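Dihydropteridine reductase (PDB 3ORF) catalyses the NADH- or NADPH-dependent reduction of quinonoid dihydropteridines, regenerating the tetrahydropteridine form that includes tetrahydrobiopterin. Local coordinates at residues 35-40 and 215-220; 48-53 and 84-89; 91-96 and 124-129. All coordinates share one frame; numbering follows the deposited sequence.

Contact 1 pairs two helices on one face of the largely parallel sheet; on the other, contact 2 sets strand 48-53 against 84-89 and contact 3 sets strand 88-93 against helix 108-133. The centres of contacts 2 and 3 lie about 13 Å apart, each about 15 Å from that of contact 1. Helix 33-44 leads into strand 48-53, V39 O resting 3.6 Å from T49 CG2. V92 CG2, on the opposite face of strand 88-93 from F91 and C93, meets L220 CD1 at 4.0 Å, while I52 CD1 and I129 CD1 join contacts 2 and 3. D53 and A95 each bond a ribose of NAD. The C93 side chain lies about 12 Å from that of Y158, the predicted proton acceptor.

Contact 1 (35-40 and 215-220); sequences GAEVVK and EVAEKL
The flat group at this helix pair is the E37 carboxylate, whose OE2 comes within 4.5 Å of the A217 methyl, a loose approach at the partly exposed end of the interface. A second planar group, the E37 peptide carbonyl, brings its O to 4.2 Å from the same CB. From helix 33-44, F41 touches A217 and F42 touches L220, extending the surface. Deeper in, V38 meets L220 almost at right angles, with CG2 of V38 3.9 Å from CD1 of L220. The valine places CG1 anti to the backbone N (chi1 179°), which puts CG2, the branch that meets the leucine, beside that N and anti to the carbonyl carbon. Because A217 ends at CB, its methyl can sit directly on the V38 backbone, 4.2 Å from CA. The helix segments therefore come as near as 8.8 Å between axes, crossing at -53° without a hydrogen bond between them. V38 also packs on I25 and V27 of the first strand. Helix 33-44, which follows the glycine-rich turn, and the late helix 213-225 thus form part of one helical layer of the Rossmann-type sandwich of short-chain dehydrogenases/reductases.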
loop_
_atom_site.group_PDB
_atom_site.type_symbol
_atom_site.label_atom_id
_atom_site.label_comp_id
_atom_site.label_asym_id
_atom_site.label_seq_id
_atom_site.Cartn_x
_atom_site.Cartn_y
_atom_site.Cartn_z
ATOM N N GLY A 35 15.597 -14.828 -4.663
ATOM C CA GLY A 35 14.713 -15.831 -5.197
ATOM C C GLY A 35 15.519 -17.006 -5.739
ATOM O O GLY A 35 15.186 -18.182 -5.457
ATOM N N ALA A 36 16.601 -16.702 -6.470
ATOM C CA ALA A 36 17.466 -17.785 -7.016
ATOM C C ALA A 36 18.275 -18.512 -5.938
ATOM O O ALA A 36 18.564 -19.711 -6.096
ATOM C CB ALA A 36 18.415 -17.274 -8.165
ATOM N N GLU A 37 18.663 -17.821 -4.855
ATOM C CA GLU A 37 19.316 -18.525 -3.762
ATOM C C GLU A 37 18.326 -19.449 -3.004
ATOM O O GLU A 37 18.685 -20.548 -2.615
ATOM C CB GLU A 37 19.997 -17.566 -2.799
ATOM C CG GLU A 37 20.675 -18.241 -1.564
ATOM C CD GLU A 37 21.699 -19.360 -1.890
ATOM O OE1 GLU A 37 22.600 -19.162 -2.763
ATOM O OE2 GLU A 37 21.601 -20.445 -1.228
ATOM N N VAL A 38 17.078 -19.020 -2.824
ATOM C CA VAL A 38 16.059 -19.909 -2.221
ATOM C C VAL A 38 15.856 -21.157 -3.101
ATOM O O VAL A 38 15.610 -22.284 -2.616
ATOM C CB VAL A 38 14.710 -19.155 -1.976
ATOM C CG1 VAL A 38 13.674 -20.081 -1.382
ATOM C CG2 VAL A 38 14.934 -17.967 -1.006
ATOM N N VAL A 39 15.925 -20.979 -4.404
ATOM C CA VAL A 39 15.649 -22.149 -5.273
ATOM C C VAL A 39 16.833 -23.121 -5.124
ATOM O O VAL A 39 16.646 -24.329 -4.864
ATOM C CB VAL A 39 15.454 -21.738 -6.745
ATOM C CG1 VAL A 39 15.556 -22.974 -7.676
ATOM C CG2 VAL A 39 14.111 -21.017 -6.913
ATOM N N LYS A 40 18.037 -22.556 -5.205
ATOM C CA LYS A 40 19.264 -23.335 -5.155
ATOM C C LYS A 40 19.316 -24.135 -3.845
ATOM O O LYS A 40 19.586 -25.342 -3.865
ATOM C CB LYS A 40 20.493 -22.426 -5.274
ATOM C CG LYS A 40 21.712 -23.024 -5.908
ATOM C CD LYS A 40 22.980 -22.749 -5.072
ATOM C CE LYS A 40 23.849 -21.611 -5.607
ATOM N NZ LYS A 40 25.357 -21.817 -5.323
ATOM N N GLU A 215 21.572 -17.555 4.324
ATOM C CA GLU A 215 20.992 -17.647 5.680
ATOM C C GLU A 215 19.519 -17.384 5.596
ATOM O O GLU A 215 18.754 -17.947 6.328
ATOM C CB GLU A 215 21.629 -16.711 6.714
ATOM C CG GLU A 215 23.092 -16.897 6.859
ATOM C CD GLU A 215 23.678 -16.233 8.126
ATOM O OE1 GLU A 215 22.927 -15.913 9.059
ATOM O OE2 GLU A 215 24.909 -16.075 8.204
ATOM N N VAL A 216 19.102 -16.516 4.702
ATOM C CA VAL A 216 17.663 -16.425 4.516
ATOM C C VAL A 216 17.018 -17.765 4.074
ATOM O O VAL A 216 16.040 -18.240 4.650
ATOM C CB VAL A 216 17.329 -15.212 3.584
ATOM C CG1 VAL A 216 15.813 -15.124 3.444
ATOM C CG2 VAL A 216 17.955 -13.972 4.240
ATOM N N ALA A 217 17.591 -18.384 3.050
ATOM C CA ALA A 217 17.175 -19.725 2.614
ATOM C C ALA A 217 17.118 -20.760 3.719
ATOM O O ALA A 217 16.140 -21.528 3.805
ATOM C CB ALA A 217 18.073 -20.253 1.486
ATOM N N GLU A 218 18.168 -20.814 4.533
ATOM C CA GLU A 218 18.231 -21.768 5.655
ATOM C C GLU A 218 17.113 -21.538 6.684
ATOM O O GLU A 218 16.440 -22.509 7.131
ATOM C CB GLU A 218 19.646 -21.688 6.264
ATOM C CG GLU A 218 19.936 -22.371 7.619
ATOM C CD GLU A 218 21.483 -22.521 7.865
ATOM O OE1 GLU A 218 22.290 -22.048 6.981
ATOM O OE2 GLU A 218 21.883 -23.118 8.921
ATOM N N LYS A 219 16.864 -20.278 7.053
ATOM C CA LYS A 219 15.726 -19.991 7.955
ATOM C C LYS A 219 14.400 -20.443 7.328
ATOM O O LYS A 219 13.575 -21.132 7.974
ATOM C CB LYS A 219 15.680 -18.514 8.309
ATOM C CG LYS A 219 14.560 -18.096 9.292
ATOM C CD LYS A 219 14.551 -18.940 10.601
ATOM C CE LYS A 219 15.709 -18.574 11.506
ATOM N NZ LYS A 219 15.347 -18.842 12.974
ATOM N N LEU A 220 14.210 -20.150 6.050
ATOM C CA LEU A 220 12.972 -20.602 5.349
ATOM C C LEU A 220 12.794 -22.109 5.355
ATOM O O LEU A 220 11.646 -22.648 5.465
ATOM C CB LEU A 220 12.911 -20.078 3.891
ATOM C CG LEU A 220 12.767 -18.513 3.761
ATOM C CD1 LEU A 220 12.936 -18.046 2.340
ATOM C CD2 LEU A 220 11.454 -17.994 4.284
#

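Contact 2 (48-53 and 84-89); sequences NTISID and KSIKVD. With NAD (nicotinamide-adenine-dinucleotide), chain E.
I50 and I86 meet tip to tip over strand 24-28, joining two segments of the chain that are not neighbours in the sheet; I86 lies in the loop leading into strand 88-93. The bridge is made by the delta methyls, CD1 of I50 standing 3.8 Å from CD1 of I86. The same I50 methyl comes to 4.3 Å from CG1 of V88, and the I50 side chain also lies on L26 of the intervening strand. I86 holds CG1 between its backbone N and carbonyl carbon (chi1 45°), which directs CG1 and CD1 at I50. No hydrogen bond joins the segments, whose nearest CA atoms, those of I50 and V88, remain 9.1 Å apart. In the Rossmann fold this is where helix 71-82 returns to the sheet: S85 leaves that helix in a Schellman motif with positive phi (66°), and I86 packs back on I81. At the far end of strand 48-53, D53 accepts hydrogen bonds from both adenosine ribose hydroxyls of NAD, O2B at 2.7 Å from OD1 and O3B at 2.6 Å from OD2, as in other NAD-using members of the fold. The S31 amide also donates to OD2, while R55 forms a long, weak ion pair with OD1.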
loop_
_atom_site.group_PDB
_atom_site.type_symbol
_atom_site.label_atom_id
_atom_site.label_comp_id
_atom_site.label_asym_id
_atom_site.label_seq_id
_atom_site.Cartn_x
_atom_site.Cartn_y
_atom_site.Cartn_z
ATOM N N ASN A 48 11.362 -30.220 -4.699
ATOM C CA ASN A 48 11.052 -29.838 -6.030
ATOM C C ASN A 48 10.813 -28.294 -5.981
ATOM O O ASN A 48 10.101 -27.767 -5.088
ATOM C CB ASN A 48 9.811 -30.622 -6.385
ATOM C CG ASN A 48 9.588 -30.732 -7.846
ATOM O OD1 ASN A 48 8.778 -29.994 -8.401
ATOM N ND2 ASN A 48 10.292 -31.666 -8.500
ATOM N N THR A 49 11.442 -27.574 -6.915
ATOM C CA THR A 49 11.386 -26.113 -6.956
ATOM C C THR A 49 10.650 -25.559 -8.175
ATOM O O THR A 49 10.809 -26.084 -9.277
ATOM C CB THR A 49 12.793 -25.538 -6.993
ATOM O OG1 THR A 49 13.476 -26.035 -8.160
ATOM C CG2 THR A 49 13.539 -25.914 -5.738
ATOM N N ILE A 50 9.871 -24.491 -7.986
ATOM C CA ILE A 50 9.145 -23.844 -9.085
ATOM C C ILE A 50 9.361 -22.327 -9.001
ATOM O O ILE A 50 9.312 -21.752 -7.882
ATOM C CB ILE A 50 7.667 -24.096 -9.003
ATOM C CG1 ILE A 50 7.367 -25.585 -9.104
ATOM C CG2 ILE A 50 6.963 -23.375 -10.108
ATOM C CD1 ILE A 50 6.301 -25.965 -8.219
ATOM N N SER A 51 9.584 -21.672 -10.142
ATOM C CA SER A 51 9.909 -20.240 -10.160
ATOM C C SER A 51 8.975 -19.510 -11.114
ATOM O O SER A 51 8.772 -19.964 -12.233
ATOM C CB SER A 51 11.404 -20.029 -10.532
ATOM O OG SER A 51 11.748 -18.684 -10.854
ATOM N N ILE A 52 8.344 -18.429 -10.637
ATOM C CA ILE A 52 7.648 -17.479 -11.508
ATOM C C ILE A 52 8.421 -16.151 -11.426
ATOM O O ILE A 52 8.752 -15.678 -10.333
ATOM C CB ILE A 52 6.157 -17.242 -11.057
ATOM C CG1 ILE A 52 5.343 -18.555 -10.988
ATOM C CG2 ILE A 52 5.459 -16.175 -11.927
ATOM C CD1 ILE A 52 4.066 -18.443 -10.046
ATOM N N ASP A 53 8.709 -15.564 -12.574
ATOM C CA ASP A 53 9.474 -14.306 -12.676
ATOM C C ASP A 53 9.297 -13.749 -14.110
ATOM O O ASP A 53 8.532 -14.362 -14.927
ATOM C CB ASP A 53 10.940 -14.523 -12.289
ATOM C CG ASP A 53 11.585 -13.266 -11.760
ATOM O OD1 ASP A 53 11.254 -12.151 -12.262
ATOM O OD2 ASP A 53 12.403 -13.376 -10.800
ATOM N N LYS A 84 -1.096 -28.921 -14.096
ATOM C CA LYS A 84 0.054 -29.841 -13.981
ATOM C C LYS A 84 -0.033 -30.638 -12.676
ATOM O O LYS A 84 0.881 -31.372 -12.316
ATOM C CB LYS A 84 1.377 -29.049 -14.001
ATOM C CG LYS A 84 1.892 -28.757 -15.386
ATOM C CD LYS A 84 3.073 -27.810 -15.342
ATOM C CE LYS A 84 4.238 -28.250 -16.253
ATOM N NZ LYS A 84 3.874 -28.541 -17.688
ATOM N N SER A 85 -1.118 -30.430 -11.935
ATOM C CA SER A 85 -1.365 -31.126 -10.676
ATOM C C SER A 85 -0.420 -30.848 -9.461
ATOM O O SER A 85 -0.374 -31.634 -8.509
ATOM C CB SER A 85 -1.508 -32.643 -10.915
ATOM O OG SER A 85 -2.118 -33.260 -9.804
ATOM N N ILE A 86 0.289 -29.743 -9.429
ATOM C CA ILE A 86 1.157 -29.574 -8.254
ATOM C C ILE A 86 0.548 -28.610 -7.233
ATOM O O ILE A 86 -0.121 -27.631 -7.604
ATOM C CB ILE A 86 2.617 -29.194 -8.633
ATOM C CG1 ILE A 86 2.647 -28.089 -9.703
ATOM C CG2 ILE A 86 3.398 -30.421 -9.211
ATOM C CD1 ILE A 86 2.638 -26.663 -9.095
ATOM N N LYS A 87 0.738 -28.919 -5.961
ATOM C CA LYS A 87 0.360 -28.009 -4.884
ATOM C C LYS A 87 1.626 -27.733 -4.116
ATOM O O LYS A 87 2.584 -28.496 -4.238
ATOM C CB LYS A 87 -0.679 -28.664 -3.967
ATOM C CG LYS A 87 -2.021 -28.910 -4.629
ATOM C CD LYS A 87 -2.630 -27.605 -5.172
ATOM C CE LYS A 87 -4.128 -27.741 -5.482
ATOM N NZ LYS A 87 -4.529 -26.706 -6.470
ATOM N N VAL A 88 1.682 -26.669 -3.334
ATOM C CA VAL A 88 2.986 -26.338 -2.798
ATOM C C VAL A 88 2.980 -26.272 -1.311
ATOM O O VAL A 88 1.987 -25.860 -0.720
ATOM C CB VAL A 88 3.676 -25.085 -3.487
ATOM C CG1 VAL A 88 3.567 -25.131 -5.043
ATOM C CG2 VAL A 88 3.187 -23.799 -2.994
ATOM N N ASP A 89 4.064 -26.722 -0.706
ATOM C CA ASP A 89 4.155 -26.756 0.747
ATOM C C ASP A 89 4.710 -25.448 1.364
ATOM O O ASP A 89 4.490 -25.178 2.566
ATOM C CB ASP A 89 5.085 -27.901 1.145
ATOM C CG ASP A 89 4.539 -29.304 0.706
ATOM O OD1 ASP A 89 5.032 -29.898 -0.329
ATOM O OD2 ASP A 89 3.580 -29.759 1.333
HETATM P PA NAD E . 16.325 -8.549 -7.447
HETATM O O1A NAD E . 16.069 -7.297 -8.206
HETATM O O2A NAD E . 17.506 -9.402 -7.755
HETATM O O5B NAD E . 15.061 -9.546 -7.771
HETATM C C5B NAD E . 13.710 -9.262 -7.729
HETATM C C4B NAD E . 13.045 -10.230 -8.724
HETATM O O4B NAD E . 11.624 -9.904 -8.712
HETATM C C3B NAD E . 13.531 -9.906 -10.162
HETATM O O3B NAD E . 13.697 -11.117 -10.862
HETATM C C2B NAD E . 12.334 -9.259 -10.831
HETATM O O2B NAD E . 12.256 -9.614 -12.222
HETATM C C1B NAD E . 11.176 -9.930 -10.065
HETATM N N9A NAD E . 9.910 -9.147 -10.025
HETATM C C8A NAD E . 9.834 -7.799 -9.877
HETATM N N7A NAD E . 8.530 -7.486 -9.828
HETATM C C5A NAD E . 7.777 -8.618 -9.983
HETATM C C6A NAD E . 6.379 -8.914 -10.025
HETATM N N6A NAD E . 5.446 -7.931 -9.987
HETATM N N1A NAD E . 5.969 -10.209 -10.161
HETATM C C2A NAD E . 6.866 -11.179 -10.276
HETATM N N3A NAD E . 8.190 -10.924 -10.237
HETATM C C4A NAD E . 8.676 -9.668 -10.120
HETATM O O3 NAD E . 16.218 -8.131 -5.932
HETATM P PN NAD E . 16.734 -8.838 -4.669
HETATM O O1N NAD E . 17.986 -8.084 -4.342
HETATM O O2N NAD E . 16.656 -10.355 -4.750
HETATM O O5D NAD E . 15.664 -8.425 -3.521
HETATM C C5D NAD E . 14.598 -9.289 -3.107
HETATM C C4D NAD E . 13.630 -8.539 -2.172
HETATM O O4D NAD E . 14.386 -7.784 -1.188
HETATM C C3D NAD E . 12.693 -7.514 -2.822
HETATM O O3D NAD E . 11.337 -7.848 -2.356
HETATM C C2D NAD E . 13.127 -6.163 -2.237
HETATM O O2D NAD E . 11.955 -5.334 -2.188
HETATM C C1D NAD E . 13.500 -6.678 -0.829
HETATM N N1N NAD E . 14.067 -5.954 0.398
HETATM C C2N NAD E . 15.482 -5.647 0.615
HETATM C C3N NAD E . 15.843 -4.980 1.838
HETATM C C7N NAD E . 17.300 -4.602 2.220
HETATM O O7N NAD E . 17.539 -3.477 2.700
HETATM N N7N NAD E . 18.200 -5.594 2.056
HETATM C C4N NAD E . 14.855 -4.665 2.802
HETATM C C5N NAD E . 13.511 -4.998 2.589
HETATM C C6N NAD E . 13.133 -5.625 1.413
#

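Contact 3 (91-96 and 124-129); sequences FVCAAG and FASAHI. With NAD (nicotinamide-adenine-dinucleotide), chain E.
Two torsions set F91 against S126: the phenylalanine carries CG anti to its N (chi1 168°), standing the ring up from the strand, and the serine keeps OG beside its own N (chi1 -57°), on the side facing the sheet. The hydroxyl oxygen arrives at the ring edge, near its plane, with OG 3.2 Å from CZ. S126 CB is as near to the ring, 3.2 Å from CE2, so the packing is tight. The serine OG is not left to the ring alone: it is hydrogen-bonded to S122 O one turn earlier in its helix, satisfying a buried polar atom. On the strand, CB of C93 touches the same OG at 3.3 Å. I129 contributes its CG2 branch, which comes obliquely to the ring at 3.7 Å from CE1, the two side chains crossing at about a right angle. Replacing F91 by an alanine would probably open a gap beneath S126 and I129 and leave both without their main partner from the strand. From C93 the chain turns into the cofactor pocket, where C93-G96 probably corresponds to the NNAG motif of classical short-chain dehydrogenases. A95 O accepts a hydrogen bond from O3D of NAD at 2.8 Å, and A95 CB lies 3.4 Å from adenine C4A. Strand 91-93 and helix segment 124-129 run nearly antiparallel (171°), their axes coming within 9.3 Å. The helix thus lies over strands 24-28, 88-93 and 138-143, between helices 71-82 and 156-172, while F124 packs on V112, and A127 and H128 on F108, of the second subunit.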
loop_
_atom_site.group_PDB
_atom_site.type_symbol
_atom_site.label_atom_id
_atom_site.label_comp_id
_atom_site.label_asym_id
_atom_site.label_seq_id
_atom_site.Cartn_x
_atom_site.Cartn_y
_atom_site.Cartn_z
ATOM N N PHE A 91 5.473 -21.335 -0.055
ATOM C CA PHE A 91 5.449 -20.291 -1.074
ATOM C C PHE A 91 6.279 -19.121 -0.578
ATOM O O PHE A 91 6.178 -18.753 0.610
ATOM C CB PHE A 91 4.022 -19.820 -1.364
ATOM C CG PHE A 91 3.989 -18.566 -2.187
ATOM C CD1 PHE A 91 4.060 -18.632 -3.582
ATOM C CD2 PHE A 91 4.011 -17.295 -1.567
ATOM C CE1 PHE A 91 4.140 -17.460 -4.356
ATOM C CE2 PHE A 91 4.040 -16.119 -2.336
ATOM C CZ PHE A 91 4.102 -16.227 -3.767
ATOM N N VAL A 92 7.128 -18.547 -1.415
ATOM C CA VAL A 92 7.948 -17.374 -0.979
ATOM C C VAL A 92 7.862 -16.298 -2.017
ATOM O O VAL A 92 8.076 -16.563 -3.198
ATOM C CB VAL A 92 9.424 -17.734 -0.841
ATOM C CG1 VAL A 92 10.268 -16.445 -0.455
ATOM C CG2 VAL A 92 9.607 -18.820 0.214
ATOM N N CYS A 93 7.496 -15.084 -1.644
ATOM C CA CYS A 93 7.626 -14.041 -2.649
ATOM C C CYS A 93 8.914 -13.273 -2.447
ATOM O O CYS A 93 9.150 -12.610 -1.389
ATOM C CB CYS A 93 6.436 -13.095 -2.620
ATOM S SG CYS A 93 6.587 -11.591 -3.649
ATOM N N ALA A 94 9.799 -13.385 -3.429
ATOM C CA ALA A 94 11.049 -12.659 -3.333
ATOM C C ALA A 94 11.106 -11.619 -4.401
ATOM O O ALA A 94 12.163 -11.115 -4.681
ATOM C CB ALA A 94 12.259 -13.594 -3.454
ATOM N N ALA A 95 9.981 -11.346 -5.034
ATOM C CA ALA A 95 9.844 -10.312 -6.054
ATOM C C ALA A 95 9.866 -8.937 -5.384
ATOM O O ALA A 95 9.465 -8.785 -4.230
ATOM C CB ALA A 95 8.478 -10.505 -6.824
ATOM N N GLY A 96 10.283 -7.933 -6.104
ATOM C CA GLY A 96 10.182 -6.573 -5.569
ATOM C C GLY A 96 11.295 -5.723 -6.191
ATOM O O GLY A 96 11.963 -6.154 -7.140
ATOM N N PHE A 124 0.235 -8.795 -3.886
ATOM C CA PHE A 124 -1.144 -9.117 -4.139
ATOM C C PHE A 124 -1.231 -10.406 -4.927
ATOM O O PHE A 124 -2.016 -11.294 -4.569
ATOM C CB PHE A 124 -1.853 -7.966 -4.871
ATOM C CG PHE A 124 -2.379 -6.899 -3.931
ATOM C CD1 PHE A 124 -2.296 -5.552 -4.266
ATOM C CD2 PHE A 124 -2.972 -7.275 -2.693
ATOM C CE1 PHE A 124 -2.805 -4.563 -3.390
ATOM C CE2 PHE A 124 -3.489 -6.340 -1.806
ATOM C CZ PHE A 124 -3.422 -4.962 -2.141
ATOM N N ALA A 125 -0.413 -10.539 -5.964
ATOM C CA ALA A 125 -0.398 -11.807 -6.756
ATOM C C ALA A 125 -0.113 -13.049 -5.891
ATOM O O ALA A 125 -0.777 -14.057 -6.046
ATOM C CB ALA A 125 0.609 -11.715 -7.896
ATOM N N SER A 126 0.863 -12.944 -4.972
ATOM C CA SER A 126 1.166 -13.984 -3.999
ATOM C C SER A 126 -0.027 -14.374 -3.223
ATOM O O SER A 126 -0.237 -15.545 -3.053
ATOM C CB SER A 126 2.207 -13.524 -2.990
ATOM O OG SER A 126 3.367 -13.132 -3.712
ATOM N N ALA A 127 -0.829 -13.415 -2.734
ATOM C CA ALA A 127 -2.048 -13.801 -1.975
ATOM C C ALA A 127 -2.919 -14.770 -2.811
ATOM O O ALA A 127 -3.273 -15.906 -2.384
ATOM C CB ALA A 127 -2.815 -12.571 -1.539
ATOM N N HIS A 128 -3.226 -14.367 -4.025
ATOM C CA HIS A 128 -3.976 -15.265 -4.921
ATOM C C HIS A 128 -3.324 -16.652 -5.170
ATOM O O HIS A 128 -3.978 -17.672 -5.119
ATOM C CB HIS A 128 -4.211 -14.556 -6.259
ATOM C CG HIS A 128 -5.010 -15.379 -7.229
ATOM N ND1 HIS A 128 -6.384 -15.422 -7.200
ATOM C CD2 HIS A 128 -4.622 -16.247 -8.201
ATOM C CE1 HIS A 128 -6.816 -16.256 -8.137
ATOM N NE2 HIS A 128 -5.767 -16.784 -8.744
ATOM N N ILE A 129 -2.020 -16.654 -5.470
ATOM C CA ILE A 129 -1.261 -17.864 -5.803
ATOM C C ILE A 129 -1.298 -18.804 -4.629
ATOM O O ILE A 129 -1.520 -20.018 -4.827
ATOM C CB ILE A 129 0.183 -17.488 -6.175
ATOM C CG1 ILE A 129 0.242 -16.848 -7.577
ATOM C CG2 ILE A 129 1.093 -18.691 -6.153
ATOM C CD1 ILE A 129 1.488 -16.194 -7.865
HETATM P PA NAD E . 16.325 -8.549 -7.447
HETATM O O1A NAD E . 16.069 -7.297 -8.206
HETATM O O2A NAD E . 17.506 -9.402 -7.755
HETATM O O5B NAD E . 15.061 -9.546 -7.771
HETATM C C5B NAD E . 13.710 -9.262 -7.729
HETATM C C4B NAD E . 13.045 -10.230 -8.724
HETATM O O4B NAD E . 11.624 -9.904 -8.712
HETATM C C3B NAD E . 13.531 -9.906 -10.162
HETATM O O3B NAD E . 13.697 -11.117 -10.862
HETATM C C2B NAD E . 12.334 -9.259 -10.831
HETATM O O2B NAD E . 12.256 -9.614 -12.222
HETATM C C1B NAD E . 11.176 -9.930 -10.065
HETATM N N9A NAD E . 9.910 -9.147 -10.025
HETATM C C8A NAD E . 9.834 -7.799 -9.877
HETATM N N7A NAD E . 8.530 -7.486 -9.828
HETATM C C5A NAD E . 7.777 -8.618 -9.983
HETATM C C6A NAD E . 6.379 -8.914 -10.025
HETATM N N6A NAD E . 5.446 -7.931 -9.987
HETATM N N1A NAD E . 5.969 -10.209 -10.161
HETATM C C2A NAD E . 6.866 -11.179 -10.276
HETATM N N3A NAD E . 8.190 -10.924 -10.237
HETATM C C4A NAD E . 8.676 -9.668 -10.120
HETATM O O3 NAD E . 16.218 -8.131 -5.932
HETATM P PN NAD E . 16.734 -8.838 -4.669
HETATM O O1N NAD E . 17.986 -8.084 -4.342
HETATM O O2N NAD E . 16.656 -10.355 -4.750
HETATM O O5D NAD E . 15.664 -8.425 -3.521
HETATM C C5D NAD E . 14.598 -9.289 -3.107
HETATM C C4D NAD E . 13.630 -8.539 -2.172
HETATM O O4D NAD E . 14.386 -7.784 -1.188
HETATM C C3D NAD E . 12.693 -7.514 -2.822
HETATM O O3D NAD E . 11.337 -7.848 -2.356
HETATM C C2D NAD E . 13.127 -6.163 -2.237
HETATM O O2D NAD E . 11.955 -5.334 -2.188
HETATM C C1D NAD E . 13.500 -6.678 -0.829
HETATM N N1N NAD E . 14.067 -5.954 0.398
HETATM C C2N NAD E . 15.482 -5.647 0.615
HETATM C C3N NAD E . 15.843 -4.980 1.838
HETATM C C7N NAD E . 17.300 -4.602 2.220
HETATM O O7N NAD E . 17.539 -3.477 2.700
HETATM N N7N NAD E . 18.200 -5.594 2.056
HETATM C C4N NAD E . 14.855 -4.665 2.802
HETATM C C5N NAD E . 13.511 -4.998 2.589
HETATM C C6N NAD E . 13.133 -5.625 1.413
#